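Local structure of folylpolyglutamate synthase protein FOLC (Mycobacterium tuberculosis, 2VOR) at residues 70-75 and 195-200; 76-81 and 302-307; 90-95 and 165-170. The protein probably catalyses ATP-dependent addition of L-glutamate to dihydropteroate, giving dihydrofolate, and successive additions to tetrahydrofolate that build folylpolyglutamates. All coordinates share one frame; numbering follows the deposited sequence.

Contact 1 of 3, residues 70-75 and 195-200; sequences AGTNGK and TPISID. With ACP (phosphomethylphosphonic acid adenylate ester), chain B; GOL (glycerol), chain G.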
# COMPACT_ATOMS: atom_id res chain seq x y z
N ALA A 70 -2.55 -9.46 0.66
CA ALA A 70 -1.13 -9.71 1.01
C ALA A 70 -0.40 -9.55 -0.28
O ALA A 70 -1.03 -9.43 -1.30
CB ALA A 70 -0.95 -11.13 1.55
N GLY A 71 0.92 -9.53 -0.27
CA GLY A 71 1.69 -9.37 -1.53
C GLY A 71 2.78 -8.41 -1.20
O GLY A 71 2.86 -7.92 -0.07
N THR A 72 3.64 -8.11 -2.16
CA THR A 72 4.73 -7.20 -1.89
C THR A 72 4.39 -5.78 -2.33
O THR A 72 4.67 -4.79 -1.62
CB THR A 72 6.06 -7.64 -2.64
OG1 THR A 72 6.39 -8.98 -2.25
CG2 THR A 72 7.21 -6.71 -2.34
N ASN A 73 3.83 -5.65 -3.50
CA ASN A 73 3.51 -4.35 -4.03
C ASN A 73 2.04 -4.24 -4.44
O ASN A 73 1.46 -5.19 -5.03
CB ASN A 73 4.31 -4.13 -5.26
CG ASN A 73 5.78 -3.76 -4.95
OD1 ASN A 73 6.69 -4.43 -5.46
ND2 ASN A 73 6.02 -2.65 -4.17
N GLY A 74 1.44 -3.06 -4.17
CA GLY A 74 0.14 -2.75 -4.68
C GLY A 74 -0.86 -3.12 -3.67
O GLY A 74 -1.99 -2.99 -3.92
N LYS A 75 -0.50 -3.55 -2.48
CA LYS A 75 -1.56 -3.95 -1.59
C LYS A 75 -2.49 -2.81 -1.24
O LYS A 75 -3.73 -2.98 -1.10
CB LYS A 75 -1.09 -4.62 -0.28
CG LYS A 75 -0.02 -5.72 -0.35
CD LYS A 75 0.21 -6.32 1.12
CE LYS A 75 1.08 -5.31 1.94
NZ LYS A 75 2.33 -4.96 1.08
N THR A 195 -1.20 -9.92 -4.39
CA THR A 195 -0.67 -9.03 -5.38
C THR A 195 0.82 -9.43 -5.69
O THR A 195 1.41 -10.34 -5.04
CB THR A 195 -0.75 -7.62 -4.82
OG1 THR A 195 0.24 -7.46 -3.77
CG2 THR A 195 -2.13 -7.40 -4.20
N PRO A 196 1.45 -8.76 -6.68
CA PRO A 196 2.78 -9.29 -7.05
C PRO A 196 3.78 -9.38 -5.88
O PRO A 196 3.87 -8.46 -5.04
CB PRO A 196 3.23 -8.35 -8.13
CG PRO A 196 1.89 -7.92 -8.83
CD PRO A 196 0.94 -7.78 -7.67
N ILE A 197 4.49 -10.51 -5.79
CA ILE A 197 5.42 -10.80 -4.72
C ILE A 197 6.84 -10.60 -5.25
O ILE A 197 7.17 -11.07 -6.34
CB ILE A 197 5.21 -12.24 -4.17
CG1 ILE A 197 3.90 -12.34 -3.40
CG2 ILE A 197 6.39 -12.69 -3.31
CD1 ILE A 197 3.63 -13.71 -2.75
N SER A 198 7.65 -9.84 -4.51
CA SER A 198 9.07 -9.64 -4.91
C SER A 198 9.91 -9.18 -3.71
O SER A 198 9.47 -9.29 -2.58
CB SER A 198 9.19 -8.73 -6.16
OG SER A 198 9.20 -7.38 -5.80
N ILE A 199 11.13 -8.71 -3.91
CA ILE A 199 11.94 -8.30 -2.74
C ILE A 199 11.55 -6.91 -2.23
O ILE A 199 11.30 -5.98 -3.02
CB ILE A 199 13.47 -8.33 -3.05
CG1 ILE A 199 13.93 -9.78 -3.37
CG2 ILE A 199 14.29 -7.77 -1.88
CD1 ILE A 199 13.40 -10.86 -2.37
N ASP A 200 11.47 -6.78 -0.90
CA ASP A 200 11.20 -5.50 -0.24
C ASP A 200 12.07 -5.26 0.99
O ASP A 200 13.00 -4.46 0.94
CB ASP A 200 9.75 -5.40 0.21
CG ASP A 200 9.45 -4.06 0.89
OD1 ASP A 200 9.66 -3.01 0.24
OD2 ASP A 200 9.10 -4.04 2.10
PG ACP B . 3.35 0.21 1.06
O1G ACP B . 1.59 0.61 1.19
O2G ACP B . 4.12 -0.25 2.32
O3G ACP B . 3.95 1.40 0.37
PB ACP B . 1.98 -1.70 -0.85
O1B ACP B . 2.16 -3.13 -1.15
O2B ACP B . 0.80 -1.50 0.01
C3B ACP B . 3.42 -1.44 0.27
PA ACP B . 1.08 0.30 -2.51
O1A ACP B . 1.44 1.52 -1.58
O2A ACP B . 0.18 0.51 -3.70
O3A ACP B . 2.10 -0.97 -2.24
O5' ACP B . 2.33 0.86 -3.56
C5' ACP B . 3.73 1.21 -3.14
C4' ACP B . 4.60 1.62 -4.32
O4' ACP B . 4.69 0.40 -5.09
C3' ACP B . 3.81 2.54 -5.25
O3' ACP B . 4.08 3.91 -5.00
C2' ACP B . 4.29 2.18 -6.65
O2' ACP B . 5.56 2.79 -6.94
C1' ACP B . 4.59 0.72 -6.52
N9 ACP B . 3.54 -0.27 -6.96
C8 ACP B . 2.22 -0.32 -6.61
N7 ACP B . 1.64 -1.40 -7.17
C5 ACP B . 2.60 -2.00 -7.91
C6 ACP B . 2.63 -3.13 -8.69
N6 ACP B . 1.53 -3.87 -8.87
N1 ACP B . 3.80 -3.48 -9.24
C2 ACP B . 4.90 -2.76 -9.12
N3 ACP B . 4.92 -1.67 -8.38
C4 ACP B . 3.80 -1.30 -7.75
C1 GOL G . 10.58 -9.94 1.95
O1 GOL G . 11.60 -9.26 1.23
C2 GOL G . 9.24 -9.19 1.87
O2 GOL G . 9.38 -7.85 2.31
C3 GOL G . 8.62 -9.23 0.46
O3 GOL G . 7.21 -9.04 0.52
O HOH W 1 6.29 -6.91 -6.35
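Thr72 faces residues 195-200 and meets them with every atom of its side chain. Its CB lies 3.4 Å from Pro196 O. OG1, set beside its own backbone N (chi1 -57°), accepts a nearly straight bond from Ser198 N at 2.7 Å and also shares a hydrogen bond with glycerol O3, so it is gripped twice. The same rotation puts CG2 anti to the backbone N, 3.4 Å from Ser198 O and next to Asp200 CB. Backbone bonds flank this side chain: Pro196 O takes both Thr72 N, at 2.9 Å and tilted from the carbonyl plane, and Asn73 N, at 3.2 Å. Thr195 reaches back from the second loop, its OG1 donating to Asn73 O over 2.9 Å from well above the carbonyl plane. That hydroxyl also comes 3.3 Å from Gly71 CA, where there is no room for a side chain. A water joins Asn73 OD1, which also bonds Asn355, to Ser198 OG. Residues 70-75 belong to the P-loop of the Mur ligase fold: Gly74 N and Lys75 N bind phosphate oxygens of the nucleotide analogue, and Lys75 NZ reaches O1B at 2.9 Å. The two loops leave the ends of strands 66-70 and 191-194, parallel neighbours in the central sheet, with Gly74 at the N-cap position of helix 75-88 and helix 209-216 packed against Ile197.

Contact 2 of 3, residues 76-81 and 302-307; sequences TSVARM and AVLALA. With CO (cobalt (II) ion), chain D; ACP (phosphomethylphosphonic acid adenylate ester), chain B.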
# COMPACT_ATOMS: atom_id res chain seq x y z
N THR A 76 -1.88 -1.67 -0.92
CA THR A 76 -2.67 -0.45 -0.54
C THR A 76 -3.55 0.07 -1.64
O THR A 76 -4.69 0.28 -1.43
CB THR A 76 -1.81 0.71 0.03
OG1 THR A 76 -1.51 0.37 1.37
CG2 THR A 76 -2.67 2.05 0.06
N SER A 77 -2.98 0.23 -2.82
CA SER A 77 -3.71 0.54 -3.98
C SER A 77 -4.91 -0.36 -4.28
O SER A 77 -5.96 0.17 -4.63
CB SER A 77 -2.80 0.50 -5.16
OG SER A 77 -1.86 1.51 -5.00
N VAL A 78 -4.70 -1.68 -4.28
CA VAL A 78 -5.71 -2.67 -4.52
C VAL A 78 -6.74 -2.54 -3.43
O VAL A 78 -7.96 -2.58 -3.74
CB VAL A 78 -5.12 -4.15 -4.57
CG1 VAL A 78 -6.24 -5.23 -4.60
CG2 VAL A 78 -4.17 -4.33 -5.78
N ALA A 79 -6.31 -2.37 -2.18
CA ALA A 79 -7.30 -2.21 -1.12
C ALA A 79 -8.26 -1.01 -1.35
O ALA A 79 -9.43 -1.08 -0.98
CB ALA A 79 -6.64 -2.11 0.29
N ARG A 80 -7.72 0.08 -1.93
CA ARG A 80 -8.48 1.31 -2.12
C ARG A 80 -9.41 1.15 -3.30
O ARG A 80 -10.53 1.67 -3.27
CB ARG A 80 -7.54 2.55 -2.26
CG ARG A 80 -6.76 2.86 -0.89
CD ARG A 80 -5.82 4.04 -0.92
NE ARG A 80 -6.59 5.28 -1.15
CZ ARG A 80 -7.02 6.07 -0.16
NH1 ARG A 80 -6.77 5.71 1.10
NH2 ARG A 80 -7.71 7.17 -0.44
N MET A 81 -8.93 0.49 -4.34
CA MET A 81 -9.67 0.18 -5.49
C MET A 81 -10.83 -0.74 -5.17
O MET A 81 -11.93 -0.53 -5.61
CB MET A 81 -8.78 -0.55 -6.49
CG MET A 81 -7.93 0.40 -7.30
SD MET A 81 -6.72 -0.49 -8.20
CE MET A 81 -5.88 0.81 -9.09
N ALA A 302 -5.85 -2.55 -10.83
CA ALA A 302 -7.25 -2.39 -11.08
C ALA A 302 -7.88 -3.73 -11.46
O ALA A 302 -8.97 -4.12 -10.98
CB ALA A 302 -7.46 -1.39 -12.19
N VAL A 303 -7.28 -4.47 -12.35
CA VAL A 303 -8.00 -5.66 -12.81
C VAL A 303 -8.03 -6.71 -11.67
O VAL A 303 -9.00 -7.48 -11.53
CB VAL A 303 -7.37 -6.23 -14.11
CG1 VAL A 303 -6.06 -7.05 -13.81
CG2 VAL A 303 -8.40 -7.10 -14.85
N LEU A 304 -6.97 -6.71 -10.82
CA LEU A 304 -6.96 -7.52 -9.59
C LEU A 304 -8.06 -7.11 -8.65
O LEU A 304 -8.69 -7.94 -8.06
CB LEU A 304 -5.59 -7.46 -8.85
CG LEU A 304 -5.17 -8.58 -7.90
CD1 LEU A 304 -5.19 -9.95 -8.57
CD2 LEU A 304 -3.76 -8.30 -7.27
N ALA A 305 -8.22 -5.83 -8.44
CA ALA A 305 -9.28 -5.33 -7.53
C ALA A 305 -10.61 -5.76 -8.11
O ALA A 305 -11.53 -6.16 -7.39
CB ALA A 305 -9.23 -3.80 -7.46
N LEU A 306 -10.77 -5.64 -9.41
CA LEU A 306 -12.05 -6.11 -10.03
C LEU A 306 -12.35 -7.62 -9.84
O LEU A 306 -13.43 -7.99 -9.33
CB LEU A 306 -12.10 -5.76 -11.51
CG LEU A 306 -13.43 -6.06 -12.21
CD1 LEU A 306 -14.59 -5.24 -11.65
CD2 LEU A 306 -13.31 -5.81 -13.68
N ALA A 307 -11.43 -8.51 -10.27
CA ALA A 307 -11.60 -9.96 -10.02
C ALA A 307 -11.93 -10.25 -8.54
O ALA A 307 -12.72 -11.11 -8.22
CB ALA A 307 -10.39 -10.68 -10.44
CO CO D . 0.46 -0.78 1.99
PG ACP B . 3.35 0.21 1.06
O1G ACP B . 1.59 0.61 1.19
O2G ACP B . 4.12 -0.25 2.32
O3G ACP B . 3.95 1.40 0.37
PB ACP B . 1.98 -1.70 -0.85
O1B ACP B . 2.16 -3.13 -1.15
O2B ACP B . 0.80 -1.50 0.01
C3B ACP B . 3.42 -1.44 0.27
PA ACP B . 1.08 0.30 -2.51
O1A ACP B . 1.44 1.52 -1.58
O2A ACP B . 0.18 0.51 -3.70
O3A ACP B . 2.10 -0.97 -2.24
O5' ACP B . 2.33 0.86 -3.56
C5' ACP B . 3.73 1.21 -3.14
C4' ACP B . 4.60 1.62 -4.32
O4' ACP B . 4.69 0.40 -5.09
C3' ACP B . 3.81 2.54 -5.25
O3' ACP B . 4.08 3.91 -5.00
C2' ACP B . 4.29 2.18 -6.65
O2' ACP B . 5.56 2.79 -6.94
C1' ACP B . 4.59 0.72 -6.52
N9 ACP B . 3.54 -0.27 -6.96
C8 ACP B . 2.22 -0.32 -6.61
N7 ACP B . 1.64 -1.40 -7.17
C5 ACP B . 2.60 -2.00 -7.91
C6 ACP B . 2.63 -3.13 -8.69
N6 ACP B . 1.53 -3.87 -8.87
N1 ACP B . 3.80 -3.48 -9.24
C2 ACP B . 4.90 -2.76 -9.12
N3 ACP B . 4.92 -1.67 -8.38
C4 ACP B . 3.80 -1.30 -7.75
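Met81 and Ala305 form the tight end of this helix pair, their CB atoms only 3.4 Å apart, closer than usual van der Waals contact. From there the methionine chain runs extended beyond CG (chi2 169°), which carries it along helix 302-307 toward Ala302. SD lies 3.5 Å from Ala302 N, and CE ends 4.1 Å from Ala302 CB. Small alanines on one helix thus receive a long side chain from the other, and the short segments approach to 8.7 Å between axes with a crossing angle of -50°. No hydrogen bond spans the interface. Residues 76-81 lie on helix 75-88, which follows the P-loop of the nucleotide-binding domain, and its first residues serve the nucleotide: Thr76 OG1 binds the cobalt ion at 2.4 Å, in company with Glu174 and Ser98 O and two oxygens of the nucleotide analogue, and Ser77 OG donates to O2A of the analogue over 2.6 Å. Neither residue touches helix 302-307. The looser side of the packing belongs to Val78, whose two methyls split between two partners. CG2 faces Leu304 CD2 at 4.3 Å, and CG1 stands 4.4 Å from Ala305 CB. This side too is buried rather than open to solvent, for Leu304 also packs on Thr195 and Val78 on Asn301.

Contact 3 of 3, residues 90-95 and 165-170; sequences HRRTGR and DAPVDV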
# COMPACT_ATOMS: atom_id res chain seq x y z
N HIS A 90 -22.71 0.10 -3.56
CA HIS A 90 -23.58 0.52 -2.47
C HIS A 90 -23.64 -0.23 -1.11
O HIS A 90 -24.53 0.04 -0.26
CB HIS A 90 -24.98 0.66 -3.04
CG HIS A 90 -25.00 1.54 -4.22
ND1 HIS A 90 -24.65 2.88 -4.13
CD2 HIS A 90 -25.23 1.27 -5.54
CE1 HIS A 90 -24.69 3.40 -5.35
NE2 HIS A 90 -25.07 2.45 -6.20
N ARG A 91 -22.65 -1.09 -0.88
CA ARG A 91 -22.41 -1.68 0.44
C ARG A 91 -21.45 -0.82 1.30
O ARG A 91 -20.54 -0.18 0.79
CB ARG A 91 -21.82 -3.05 0.24
CG ARG A 91 -22.84 -4.11 0.07
CD ARG A 91 -23.52 -4.01 -1.29
NE ARG A 91 -24.21 -5.26 -1.63
CZ ARG A 91 -24.84 -5.44 -2.78
NH1 ARG A 91 -24.85 -4.46 -3.67
NH2 ARG A 91 -25.40 -6.60 -3.06
N ARG A 92 -21.68 -0.77 2.61
CA ARG A 92 -20.84 0.04 3.49
C ARG A 92 -19.53 -0.71 3.72
O ARG A 92 -19.53 -1.90 4.01
CB ARG A 92 -21.45 0.24 4.84
CG ARG A 92 -22.79 0.82 4.98
CD ARG A 92 -22.97 1.25 6.55
NE ARG A 92 -22.07 2.36 6.94
CZ ARG A 92 -21.94 2.85 8.17
NH1 ARG A 92 -21.12 3.88 8.42
NH2 ARG A 92 -22.65 2.32 9.16
N THR A 93 -18.40 -0.03 3.52
CA THR A 93 -17.09 -0.67 3.65
C THR A 93 -16.39 -0.17 4.91
O THR A 93 -16.51 0.98 5.30
CB THR A 93 -16.19 -0.37 2.46
OG1 THR A 93 -16.05 1.06 2.35
CG2 THR A 93 -16.81 -0.88 1.23
N GLY A 94 -15.61 -1.05 5.49
CA GLY A 94 -14.51 -0.66 6.38
C GLY A 94 -13.23 -1.08 5.65
O GLY A 94 -13.21 -2.05 4.96
N ARG A 95 -12.16 -0.30 5.78
CA ARG A 95 -10.91 -0.59 5.14
C ARG A 95 -9.76 -0.26 6.09
O ARG A 95 -9.69 0.86 6.68
CB ARG A 95 -10.78 0.17 3.84
CG ARG A 95 -9.35 0.21 3.39
CD ARG A 95 -9.19 0.63 2.00
NE ARG A 95 -9.80 1.96 1.62
CZ ARG A 95 -9.43 3.16 2.09
NH1 ARG A 95 -8.49 3.26 3.00
NH2 ARG A 95 -10.00 4.30 1.66
N ASP A 165 -18.39 -1.47 15.32
CA ASP A 165 -19.09 -0.30 15.90
C ASP A 165 -19.85 0.45 14.83
O ASP A 165 -20.75 1.23 15.14
CB ASP A 165 -18.16 0.77 16.48
CG ASP A 165 -17.48 0.37 17.81
OD1 ASP A 165 -18.07 -0.40 18.59
OD2 ASP A 165 -16.35 0.88 18.09
N ALA A 166 -19.41 0.34 13.59
CA ALA A 166 -19.89 1.31 12.58
C ALA A 166 -21.37 1.14 12.19
O ALA A 166 -22.09 2.15 12.15
CB ALA A 166 -19.02 1.39 11.35
N PRO A 167 -21.82 -0.08 11.83
CA PRO A 167 -21.13 -1.33 11.53
C PRO A 167 -20.94 -1.34 10.02
O PRO A 167 -21.49 -0.49 9.36
CB PRO A 167 -22.18 -2.38 11.92
CG PRO A 167 -23.54 -1.65 11.78
CD PRO A 167 -23.28 -0.21 11.61
N VAL A 168 -20.20 -2.26 9.43
CA VAL A 168 -19.93 -2.17 8.00
C VAL A 168 -20.59 -3.39 7.35
O VAL A 168 -21.07 -4.29 8.08
CB VAL A 168 -18.39 -2.17 7.68
CG1 VAL A 168 -17.69 -1.03 8.39
CG2 VAL A 168 -17.79 -3.50 8.13
N ASP A 169 -20.64 -3.44 6.00
CA ASP A 169 -21.19 -4.62 5.33
C ASP A 169 -20.05 -5.51 4.95
O ASP A 169 -20.23 -6.73 4.84
CB ASP A 169 -21.97 -4.28 4.02
CG ASP A 169 -23.31 -3.60 4.29
OD1 ASP A 169 -24.06 -3.97 5.23
OD2 ASP A 169 -23.66 -2.70 3.50
N VAL A 170 -18.88 -4.91 4.70
CA VAL A 170 -17.76 -5.64 4.18
C VAL A 170 -16.54 -4.91 4.67
O VAL A 170 -16.52 -3.70 4.64
CB VAL A 170 -17.64 -5.54 2.63
CG1 VAL A 170 -16.55 -6.45 2.18
CG2 VAL A 170 -18.91 -5.96 1.93
O HOH W 2 -25.67 -1.24 2.56
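Thr93 and Val170 pair as a parallel beta bridge with CA atoms 5.0 Å apart, although the touching parts of the two chains run 111° apart end to end. Gly94 N donates to Val170 O at 2.9 Å in the carbonyl plane, and Arg92 O accepts from both Asp169 N and Val170 N. The side chain of Asp169 extends this pairing: its OD2 takes Arg92 N at 2.9 Å, on the anti side and 34° out of the carboxylate plane. A water, 2.7 Å from the same Asp169 OD2, continues the link to His90 O. The guanidinium of Arg92, on a chain bent at chi3 (67°), stays clear of the Asp169 carboxylate; its NH1 forms a salt bridge with Asp111, while NH2 makes a weak bond to Ala166 O, 3.0 Å away at the edge of the group. Val168 CG1 rests against the Gly94 backbone, 3.6 Å from Gly94 N, where the glycine has no side chain to hold it off. Strands 93-96 and 170-174 begin here as parallel neighbours of the central sheet, with strand 108-110 beyond strand 93-96, helix 75-88 lying against Thr93, and helix 296-313 against Val170.

Contacts 1 and 2 are buried and share the nucleotide analogue, whereas contact 3, about 26 Å from contact 1 between centres, is partly exposed and lies away from the annotated sites. Helix 75-88 ties them together: it starts in contact 1, packs in contact 2 and leads into strand 93-96 of contact 3. Contacts 1 and 2 meet where Thr195 CG2 lies 3.6 Å from Leu304 CD2; contacts 2 and 3 meet where Ala79 O is 3.4 Å from Arg95 CD. Chemistry follows place: the loop pair relies on polar backbone and hydroxyl bonds, the helix pair on apolar packing alone, the pair at the start of two strands on strand bonds flanked by charged groups.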